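Local structure of CG4930 (3ISM) at residues L39-V44 against N58-T62; L92-R96 against K134-C139; L225-V230 against S244-I248; I296-R300 against E341-K345. The protein inhibits the nuclease EndoG by forming a complex with it, through two related, largely helical domains. The protein carries 1 engineered substitution. One frame throughout, in Å; residues are numbered along the deposited sequence.

Contact 1 (L39-V44 against N58-T62); sequences LIETRV and NFDRT
Thr62 lies over the last turn of helix 32-43, its CG2 3.7 Å from Leu39 CB and 3.7 Å from Ile40 CD1. The m rotamer of Thr62 sets OG1 2.9 Å from Asn58 O, so the hydroxyl is spent on its own helix and the methyl is left for the neighbouring one. Segments 39-43 and 58-62 are both helical and run antiparallel, with N-to-C directions 165° apart and axes 10.1 Å apart at closest approach. The register pairs Leu39 with Thr62 (CA to CA 6.7 Å), Arg43 with Asn58 (6.1 Å) and Val44 with Phe59 (6.0 Å). This is a helical hairpin, the opening unit of an all-helical domain of the Ku C-terminal-like family, and helix 81-102 covers the side where Ile40, Val44 and Phe59 meet Asp98, Tyr95 and Tyr102. Ile40 (chi1 m, chi2 m) brings CD1 to 3.6 Å from Phe59 CD1, at the edge of a ring held by a t chi1. Val44 CG2 comes to the same ring edge and lies 3.8 Å from Phe59 CA. At the Arg43 end of the pair, Asn58 (chi1 m) donates from ND2 to Arg43 O at 2.9 Å, with an N-H...O angle of 151°. Arg43 starts toward Asn58, but its guanidinium leads away to bond Asp24 O and to make a cation-pi contact with Tyr25.

Contact 2 (L92-R96 against K134-C139); sequences LEEYR and KQLGPC
An arginine reaching out from helix 81-102 holds the loop that follows helix 124-132. Residues 92-96 are helical. Segment 134-139 is irregular: Gln135, with phi/psi of 50°/55°, ends the preceding helix in a Schellman motif, and from Gly137 onward the chain is extended. The closest CA pair is Glu93 and Leu136, at 6.9 Å. Arg96 runs out fully extended (chi1 to chi3 all t) and turns its guanidinium with chi4 at -81°. NE and NH2 of Arg96 both donate to Gly137 O, at 2.8 and 2.9 Å, and Arg96 NH2 adds a weak bond to Pro138 O at 2.9 Å. Both carbonyls lie near the guanidinium plane, whereas Gln135 O sits over one face, 3.4 Å from Arg96 CZ. NH2 also forms a salt bridge with Asp143. Other polar groups of the loop are met by Tyr107, which bonds Leu136 O, Tyr158, which bonds Gly137 N, and Asn108, which bonds Cys139 N. Leu136 (chi1 m, chi2 t) packs CD2 3.7 Å from Arg96 CD and CD1 4.1 Å from Leu92 CD2. The buried guanidinium has its charge met by Asp143, while backbone carbonyls accept its N-H groups, fixing a loop that lacks regular secondary structure.

Contact 3 (L225-V230 against S244-I248); sequences LMKRFV and SVKKI
Ile248 supplies most of what helix 238-261 offers here. With chi1 m and chi2 t, its CB directed toward the facing segment, it extends CD1 into a niche formed by Leu225, Met226 and Val230. Ile248 CD1 lies 3.5 Å from Leu225 O, 3.9 Å from Leu225 CG, 3.8 Å from Met226 SD and 3.8 Å from Val230 CG2. The niche is lined by side chains in these rotamers: Leu225 t,p, Met226 t,p,t and Val230 t. Helical segments 225-229 and 244-248 are antiparallel, their directions 163° apart and their axes 10.8 Å apart at closest approach, and the register sets Met226 against Ile248 (CA to CA 7.2 Å) and Val230 against Ser244 (7.1 Å). Together they make an antiparallel helix pair at the edge of a helical bundle. Tyr287 of helix 267-287 touches Met226, Val230 and Val245 alike, so the pair rests on a third helix. Val245 (chi1 t) adds a looser contact, CG2 to Val230 CG1 at 4.3 Å. Van der Waals packing holds the segments, without a polar bond between them: Ser244 (t) keeps OG 4.0 Å from both Phe229 O and Val230 CG2. Phe229, chi1 m, starts toward helix 238-261, but its ring leads away.

Contact 4 (I296-R300 against E341-K345); sequences IFNLR and EFYEK
Phe342 meets two different partners with its ring, presenting an edge to the face of Phe297 while the aliphatic part of Arg300 lies against it. The Phe297 and Phe342 rings are T-shaped, with planes at 85° and centroids 5.0 Å apart, and Phe297 CE1 comes within 3.7 Å of Phe342 CD1. Arg300 CD stands 4.1 Å from the centroid of the Phe342 ring, an off-centre CH-pi contact 29° from the ring normal. Segment 296-300 is regular helix; segment 341-345 leaves a short, weakly bonded helical turn and passes through an inverse gamma turn centred on Glu344, with Lys345 N 2.7 Å from Tyr343 O. Phe297 and Phe342 form the closest CA pair, at 7.4 Å. Phe342 is t with chi2 at 85°, and Phe297 is m with chi2 at -87°. Arg300, chi1 and chi2 t but chi3 p, bends so that NH1 donates to Phe342 O at 3.0 Å, with an N-H...O angle of 159°. Lys345 CE covers a face of this guanidinium, 3.7 Å from Arg300 NH1. Ile296 adds an apolar contact, CG2 4.2 Å from Phe342 CE1, and Trp312 and Met316 of helix 309-317 also touch the Phe342 ring. A C-terminal segment is thereby anchored by a buried aromatic to helices 290-305 and 309-317 of the second helical bundle.

From the N terminus, contact 1 closes a short turn, with 13 residues between its segments, where helix 32-43 gives way to helix 52-75. The chain then continues into helix 81-102, and contact 2 closes a longer excursion through helices 104-120 and 124-132. These two contacts meet directly where Phe59 packs on Tyr95, joining the first hairpin to the next helix. Contact 3 opens the second half, again with 13 residues between its segments, and joins helices 220-229 and 238-261; contact 4 ties helix 290-305 to the C-terminal segment. All four are in series, without nesting or crossing. Contacts 3 and 4 do not touch, and their centres lie about 70 to 83 Å from those of contacts 1 and 2, across the chain's centre.

Contact 1 (L39-V44 against N58-T62)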
# COMPACT_ATOMS: atom_id res chain seq x y z
N LEU C 39 -21.63 -29.38 2.71
CA LEU C 39 -22.44 -28.51 1.87
C LEU C 39 -21.93 -27.06 1.87
O LEU C 39 -21.81 -26.45 0.81
CB LEU C 39 -23.91 -28.56 2.32
CG LEU C 39 -24.64 -29.90 2.18
CD1 LEU C 39 -25.95 -29.84 2.95
CD2 LEU C 39 -24.85 -30.28 0.71
N ILE C 40 -21.65 -26.51 3.05
CA ILE C 40 -21.02 -25.19 3.16
C ILE C 40 -19.70 -25.13 2.41
O ILE C 40 -19.45 -24.22 1.62
CB ILE C 40 -20.79 -24.81 4.65
CG1 ILE C 40 -22.13 -24.83 5.39
CG2 ILE C 40 -20.11 -23.44 4.78
CD1 ILE C 40 -23.14 -23.76 4.89
N GLU C 41 -18.86 -26.14 2.64
CA GLU C 41 -17.50 -26.15 2.09
C GLU C 41 -17.49 -26.19 0.57
O GLU C 41 -16.67 -25.54 -0.07
CB GLU C 41 -16.73 -27.34 2.67
CG GLU C 41 -15.36 -27.59 2.08
CD GLU C 41 -14.89 -29.00 2.34
OE1 GLU C 41 -15.41 -29.63 3.30
OE2 GLU C 41 -14.01 -29.48 1.60
N THR C 42 -18.43 -26.93 -0.01
CA THR C 42 -18.49 -27.12 -1.47
C THR C 42 -19.42 -26.13 -2.20
O THR C 42 -19.17 -25.79 -3.36
CB THR C 42 -18.90 -28.57 -1.81
OG1 THR C 42 -20.15 -28.86 -1.16
CG2 THR C 42 -17.85 -29.56 -1.31
N ARG C 43 -20.49 -25.67 -1.54
CA ARG C 43 -21.52 -24.87 -2.22
C ARG C 43 -21.54 -23.40 -1.80
O ARG C 43 -22.14 -22.56 -2.48
CB ARG C 43 -22.90 -25.49 -2.02
CG ARG C 43 -22.95 -26.97 -2.32
CD ARG C 43 -24.33 -27.43 -2.74
NE ARG C 43 -24.35 -28.85 -3.05
CZ ARG C 43 -25.46 -29.58 -3.16
NH1 ARG C 43 -26.65 -29.01 -2.98
NH2 ARG C 43 -25.39 -30.87 -3.44
N VAL C 44 -20.90 -23.09 -0.68
CA VAL C 44 -20.93 -21.72 -0.18
C VAL C 44 -19.54 -21.09 -0.13
O VAL C 44 -19.32 -20.01 -0.69
CB VAL C 44 -21.63 -21.64 1.19
CG1 VAL C 44 -21.83 -20.20 1.59
CG2 VAL C 44 -22.97 -22.35 1.15
N ASN C 58 -27.55 -20.83 -2.24
CA ASN C 58 -26.89 -22.06 -1.78
C ASN C 58 -26.84 -22.14 -0.25
O ASN C 58 -27.11 -23.20 0.34
CB ASN C 58 -25.47 -22.16 -2.36
CG ASN C 58 -25.45 -22.58 -3.83
OD1 ASN C 58 -26.50 -22.90 -4.41
ND2 ASN C 58 -24.26 -22.56 -4.44
N PHE C 59 -26.50 -21.03 0.39
CA PHE C 59 -26.50 -21.01 1.85
C PHE C 59 -27.92 -21.09 2.40
O PHE C 59 -28.14 -21.80 3.38
CB PHE C 59 -25.80 -19.79 2.46
CG PHE C 59 -25.82 -19.81 3.98
CD1 PHE C 59 -24.93 -20.62 4.67
CD2 PHE C 59 -26.76 -19.08 4.70
CE1 PHE C 59 -24.97 -20.69 6.06
CE2 PHE C 59 -26.80 -19.14 6.10
CZ PHE C 59 -25.90 -19.94 6.78
N ASP C 60 -28.85 -20.34 1.80
CA ASP C 60 -30.25 -20.39 2.27
C ASP C 60 -30.81 -21.83 2.24
O ASP C 60 -31.49 -22.24 3.18
CB ASP C 60 -31.14 -19.45 1.46
CG ASP C 60 -32.58 -19.38 1.98
OD1 ASP C 60 -33.28 -20.41 2.02
OD2 ASP C 60 -33.01 -18.27 2.33
N ARG C 61 -30.49 -22.59 1.19
CA ARG C 61 -30.89 -23.99 1.10
C ARG C 61 -30.14 -24.90 2.09
O ARG C 61 -30.70 -25.87 2.57
CB ARG C 61 -30.70 -24.53 -0.32
CG ARG C 61 -31.70 -24.03 -1.35
CD ARG C 61 -33.08 -24.68 -1.20
NE ARG C 61 -33.07 -26.13 -1.41
CZ ARG C 61 -33.10 -26.73 -2.60
NH1 ARG C 61 -33.13 -26.01 -3.72
NH2 ARG C 61 -33.09 -28.06 -2.69
N THR C 62 -28.88 -24.62 2.36
CA THR C 62 -28.18 -25.37 3.40
C THR C 62 -28.73 -25.07 4.80
O THR C 62 -29.00 -25.98 5.60
CB THR C 62 -26.64 -25.14 3.34
OG1 THR C 62 -26.18 -25.36 2.00
CG2 THR C 62 -25.94 -26.13 4.27

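Contact 2 (L92-R96 against K134-C139)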
# COMPACT_ATOMS: atom_id res chain seq x y z
N LEU C 92 -26.63 -26.92 15.64
CA LEU C 92 -27.12 -25.56 15.89
C LEU C 92 -25.98 -24.56 16.04
O LEU C 92 -26.01 -23.49 15.45
CB LEU C 92 -28.03 -25.52 17.13
CG LEU C 92 -28.75 -24.21 17.48
CD1 LEU C 92 -29.60 -23.77 16.32
CD2 LEU C 92 -29.61 -24.41 18.72
N GLU C 93 -24.98 -24.93 16.83
CA GLU C 93 -23.79 -24.11 17.03
C GLU C 93 -23.04 -23.82 15.72
O GLU C 93 -22.73 -22.67 15.43
CB GLU C 93 -22.86 -24.80 18.03
CG GLU C 93 -21.77 -23.91 18.52
CD GLU C 93 -21.40 -24.19 19.98
OE1 GLU C 93 -21.62 -25.33 20.48
OE2 GLU C 93 -20.91 -23.24 20.62
N GLU C 94 -22.73 -24.86 14.96
CA GLU C 94 -22.08 -24.70 13.65
C GLU C 94 -22.93 -23.86 12.70
O GLU C 94 -22.43 -22.91 12.07
CB GLU C 94 -21.80 -26.06 13.02
CG GLU C 94 -21.01 -26.01 11.71
CD GLU C 94 -19.54 -25.67 11.90
OE1 GLU C 94 -18.98 -25.97 12.98
OE2 GLU C 94 -18.94 -25.12 10.96
N TYR C 95 -24.22 -24.18 12.62
CA TYR C 95 -25.11 -23.43 11.73
C TYR C 95 -25.19 -21.93 12.12
O TYR C 95 -25.01 -21.06 11.24
CB TYR C 95 -26.49 -24.08 11.60
CG TYR C 95 -27.56 -23.14 11.11
CD1 TYR C 95 -27.38 -22.38 9.96
CD2 TYR C 95 -28.76 -23.01 11.80
CE1 TYR C 95 -28.36 -21.49 9.54
CE2 TYR C 95 -29.75 -22.15 11.36
CZ TYR C 95 -29.54 -21.40 10.23
OH TYR C 95 -30.50 -20.54 9.78
N ARG C 96 -25.40 -21.64 13.40
CA ARG C 96 -25.42 -20.26 13.90
C ARG C 96 -24.14 -19.46 13.55
O ARG C 96 -24.21 -18.28 13.21
CB ARG C 96 -25.61 -20.24 15.42
CG ARG C 96 -25.76 -18.83 16.00
CD ARG C 96 -26.00 -18.87 17.49
NE ARG C 96 -26.45 -17.57 17.99
CZ ARG C 96 -25.64 -16.55 18.26
NH1 ARG C 96 -24.33 -16.67 18.09
NH2 ARG C 96 -26.13 -15.41 18.71
N LYS C 134 -24.82 -21.44 26.01
CA LYS C 134 -23.96 -21.33 24.83
C LYS C 134 -24.30 -20.10 23.99
O LYS C 134 -23.72 -19.91 22.91
CB LYS C 134 -24.03 -22.60 23.98
CG LYS C 134 -23.37 -23.83 24.62
CD LYS C 134 -23.49 -25.06 23.70
CE LYS C 134 -23.25 -26.36 24.47
NZ LYS C 134 -21.86 -26.45 24.99
N GLN C 135 -25.22 -19.27 24.49
CA GLN C 135 -25.67 -18.04 23.83
C GLN C 135 -26.06 -18.27 22.36
O GLN C 135 -25.54 -17.62 21.45
CB GLN C 135 -24.63 -16.93 23.98
CG GLN C 135 -24.26 -16.64 25.45
CD GLN C 135 -23.28 -15.49 25.62
OE1 GLN C 135 -23.47 -14.41 25.05
NE2 GLN C 135 -22.23 -15.72 26.41
N LEU C 136 -26.98 -19.22 22.14
CA LEU C 136 -27.37 -19.57 20.77
C LEU C 136 -28.67 -18.94 20.30
O LEU C 136 -29.32 -19.42 19.37
CB LEU C 136 -27.38 -21.10 20.55
CG LEU C 136 -26.05 -21.81 20.87
CD1 LEU C 136 -26.20 -23.32 20.79
CD2 LEU C 136 -24.87 -21.31 20.01
N GLY C 137 -29.04 -17.82 20.92
CA GLY C 137 -30.19 -17.05 20.50
C GLY C 137 -29.82 -16.14 19.33
O GLY C 137 -28.86 -16.41 18.63
N PRO C 138 -30.60 -15.07 19.11
CA PRO C 138 -30.37 -14.21 17.95
C PRO C 138 -28.92 -13.71 17.82
O PRO C 138 -28.25 -13.41 18.83
CB PRO C 138 -31.33 -13.04 18.18
CG PRO C 138 -32.45 -13.64 18.98
CD PRO C 138 -31.74 -14.60 19.92
N CYS C 139 -28.46 -13.63 16.58
CA CYS C 139 -27.21 -13.01 16.26
C CYS C 139 -27.34 -11.51 16.55
O CYS C 139 -28.42 -10.94 16.36
CB CYS C 139 -26.87 -13.23 14.78
SG CYS C 139 -27.09 -14.97 14.20

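Contact 3 (L225-V230 against S244-I248)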
# COMPACT_ATOMS: atom_id res chain seq x y z
N LEU C 225 32.06 19.61 11.48
CA LEU C 225 31.51 20.64 10.60
C LEU C 225 30.41 20.09 9.70
O LEU C 225 29.43 20.77 9.41
CB LEU C 225 32.62 21.27 9.76
CG LEU C 225 32.32 22.60 9.06
CD1 LEU C 225 32.16 23.73 10.06
CD2 LEU C 225 33.42 22.94 8.06
N MET C 226 30.58 18.84 9.26
CA MET C 226 29.59 18.15 8.46
C MET C 226 28.38 17.75 9.32
O MET C 226 27.26 17.69 8.83
CB MET C 226 30.20 16.90 7.80
CG MET C 226 29.47 16.40 6.55
SD MET C 226 29.77 17.43 5.10
CE MET C 226 28.96 16.46 3.84
N LYS C 227 28.64 17.48 10.59
CA LYS C 227 27.58 17.11 11.53
C LYS C 227 26.74 18.32 11.97
O LYS C 227 25.56 18.17 12.29
CB LYS C 227 28.16 16.40 12.76
CG LYS C 227 28.62 14.97 12.49
CD LYS C 227 29.50 14.45 13.62
CE LYS C 227 30.28 13.22 13.19
NZ LYS C 227 31.25 12.79 14.23
N ARG C 228 27.36 19.50 11.96
CA ARG C 228 26.70 20.73 12.38
C ARG C 228 25.80 21.33 11.30
O ARG C 228 24.62 21.58 11.53
CB ARG C 228 27.73 21.78 12.82
CG ARG C 228 28.34 21.56 14.19
CD ARG C 228 29.13 22.79 14.62
NE ARG C 228 30.26 22.43 15.47
CZ ARG C 228 30.25 22.45 16.80
NH1 ARG C 228 29.16 22.81 17.47
NH2 ARG C 228 31.34 22.11 17.47
N PHE C 229 26.38 21.57 10.12
CA PHE C 229 25.69 22.32 9.06
C PHE C 229 25.06 21.44 7.97
O PHE C 229 24.16 21.90 7.26
CB PHE C 229 26.63 23.36 8.45
CG PHE C 229 27.13 24.38 9.44
CD1 PHE C 229 26.27 25.33 9.98
CD2 PHE C 229 28.47 24.40 9.83
CE1 PHE C 229 26.73 26.28 10.90
CE2 PHE C 229 28.93 25.34 10.75
CZ PHE C 229 28.06 26.28 11.29
N VAL C 230 25.53 20.20 7.85
CA VAL C 230 24.99 19.25 6.88
C VAL C 230 24.34 18.07 7.59
O VAL C 230 23.23 17.65 7.24
CB VAL C 230 26.09 18.73 5.91
CG1 VAL C 230 25.48 17.87 4.81
CG2 VAL C 230 26.86 19.88 5.29
N SER C 244 26.41 24.31 0.51
CA SER C 244 26.86 23.94 1.86
C SER C 244 27.70 22.66 1.85
O SER C 244 28.60 22.48 2.69
CB SER C 244 25.65 23.78 2.79
OG SER C 244 26.05 23.59 4.14
N VAL C 245 27.41 21.77 0.90
CA VAL C 245 28.21 20.57 0.66
C VAL C 245 29.54 20.94 -0.01
O VAL C 245 30.59 20.42 0.36
CB VAL C 245 27.42 19.52 -0.17
CG1 VAL C 245 28.35 18.53 -0.86
CG2 VAL C 245 26.39 18.80 0.70
N LYS C 246 29.47 21.85 -0.99
CA LYS C 246 30.67 22.32 -1.70
C LYS C 246 31.65 23.03 -0.77
O LYS C 246 32.86 22.85 -0.90
CB LYS C 246 30.29 23.28 -2.84
CG LYS C 246 29.54 22.65 -4.00
CD LYS C 246 30.30 21.50 -4.63
CE LYS C 246 29.49 20.89 -5.76
NZ LYS C 246 29.43 21.80 -6.94
N LYS C 247 31.12 23.81 0.17
CA LYS C 247 31.93 24.59 1.10
C LYS C 247 32.80 23.70 1.99
O LYS C 247 33.94 24.06 2.30
CB LYS C 247 31.06 25.52 1.96
CG LYS C 247 30.70 26.84 1.28
CD LYS C 247 30.10 27.83 2.29
CE LYS C 247 29.91 29.23 1.69
NZ LYS C 247 28.78 29.31 0.73
N ILE C 248 32.27 22.55 2.37
CA ILE C 248 32.99 21.59 3.19
C ILE C 248 33.87 20.70 2.30
O ILE C 248 34.91 20.19 2.73
CB ILE C 248 32.02 20.76 4.07
CG1 ILE C 248 31.10 21.71 4.86
CG2 ILE C 248 32.76 19.83 5.01
CD1 ILE C 248 30.37 21.08 6.03

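Contact 4 (I296-R300 against E341-K345)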
# COMPACT_ATOMS: atom_id res chain seq x y z
N ILE C 296 40.90 14.84 -8.21
CA ILE C 296 41.77 13.76 -7.72
C ILE C 296 42.94 13.48 -8.69
O ILE C 296 44.04 13.11 -8.26
CB ILE C 296 40.97 12.48 -7.30
CG1 ILE C 296 41.76 11.62 -6.31
CG2 ILE C 296 40.48 11.67 -8.52
CD1 ILE C 296 42.03 12.28 -4.99
N PHE C 297 42.70 13.71 -9.98
CA PHE C 297 43.72 13.63 -11.02
C PHE C 297 44.78 14.71 -10.86
O PHE C 297 45.98 14.45 -11.07
CB PHE C 297 43.09 13.75 -12.40
CG PHE C 297 42.60 12.45 -12.97
CD1 PHE C 297 43.46 11.64 -13.70
CD2 PHE C 297 41.28 12.06 -12.79
CE1 PHE C 297 43.01 10.44 -14.23
CE2 PHE C 297 40.82 10.85 -13.32
CZ PHE C 297 41.69 10.04 -14.04
N ASN C 298 44.34 15.92 -10.51
CA ASN C 298 45.26 17.03 -10.22
C ASN C 298 46.14 16.74 -9.00
O ASN C 298 47.34 17.02 -9.03
CB ASN C 298 44.49 18.34 -9.99
CG ASN C 298 43.68 18.77 -11.20
OD1 ASN C 298 42.50 19.12 -11.08
ND2 ASN C 298 44.31 18.77 -12.38
N LEU C 299 45.54 16.18 -7.95
CA LEU C 299 46.28 15.81 -6.75
C LEU C 299 47.32 14.73 -7.02
O LEU C 299 48.47 14.85 -6.57
CB LEU C 299 45.35 15.40 -5.62
CG LEU C 299 46.00 14.86 -4.33
CD1 LEU C 299 46.87 15.91 -3.67
CD2 LEU C 299 44.96 14.35 -3.35
N ARG C 300 46.92 13.69 -7.77
CA ARG C 300 47.84 12.61 -8.17
C ARG C 300 49.06 13.14 -8.92
O ARG C 300 50.20 12.76 -8.61
CB ARG C 300 47.13 11.58 -9.03
CG ARG C 300 48.08 10.59 -9.72
CD ARG C 300 47.46 9.92 -10.93
NE ARG C 300 47.36 10.84 -12.05
CZ ARG C 300 46.97 10.50 -13.27
NH1 ARG C 300 46.61 9.25 -13.54
NH2 ARG C 300 46.92 11.42 -14.23
N GLU C 341 42.99 3.20 -15.35
CA GLU C 341 44.02 4.07 -15.93
C GLU C 341 44.60 5.10 -14.95
O GLU C 341 45.78 5.45 -15.05
CB GLU C 341 43.49 4.79 -17.19
CG GLU C 341 42.48 4.00 -18.05
CD GLU C 341 41.05 3.99 -17.47
OE1 GLU C 341 40.60 5.02 -16.90
OE2 GLU C 341 40.36 2.95 -17.59
N PHE C 342 43.77 5.59 -14.03
CA PHE C 342 44.19 6.56 -13.01
C PHE C 342 45.36 6.06 -12.16
O PHE C 342 46.28 6.82 -11.84
CB PHE C 342 43.01 6.95 -12.10
CG PHE C 342 43.42 7.70 -10.85
CD1 PHE C 342 43.59 9.08 -10.88
CD2 PHE C 342 43.65 7.03 -9.65
CE1 PHE C 342 43.98 9.77 -9.75
CE2 PHE C 342 44.04 7.71 -8.52
CZ PHE C 342 44.21 9.09 -8.57
N TYR C 343 45.30 4.78 -11.79
CA TYR C 343 46.29 4.18 -10.90
C TYR C 343 47.54 3.72 -11.65
O TYR C 343 48.58 3.49 -11.02
CB TYR C 343 45.68 2.98 -10.16
CG TYR C 343 44.50 3.33 -9.30
CD1 TYR C 343 43.21 3.24 -9.80
CD2 TYR C 343 44.68 3.75 -7.98
CE1 TYR C 343 42.12 3.55 -9.02
CE2 TYR C 343 43.59 4.08 -7.19
CZ TYR C 343 42.31 3.97 -7.71
OH TYR C 343 41.21 4.28 -6.94
N GLU C 344 47.43 3.58 -12.96
CA GLU C 344 48.53 3.06 -13.78
C GLU C 344 49.65 4.09 -14.01
O GLU C 344 49.94 4.47 -15.15
CB GLU C 344 48.00 2.48 -15.10
CG GLU C 344 47.42 1.06 -14.96
CD GLU C 344 46.47 0.69 -16.09
OE1 GLU C 344 46.71 1.11 -17.24
OE2 GLU C 344 45.48 -0.03 -15.83
N LYS C 345 50.27 4.51 -12.91
CA LYS C 345 51.38 5.46 -12.90
C LYS C 345 52.41 5.06 -11.84
O LYS C 345 52.07 4.42 -10.85
CB LYS C 345 50.88 6.89 -12.65
CG LYS C 345 50.09 7.48 -13.81
CD LYS C 345 50.44 8.93 -14.06
CE LYS C 345 49.87 9.40 -15.38
NZ LYS C 345 50.27 8.51 -16.51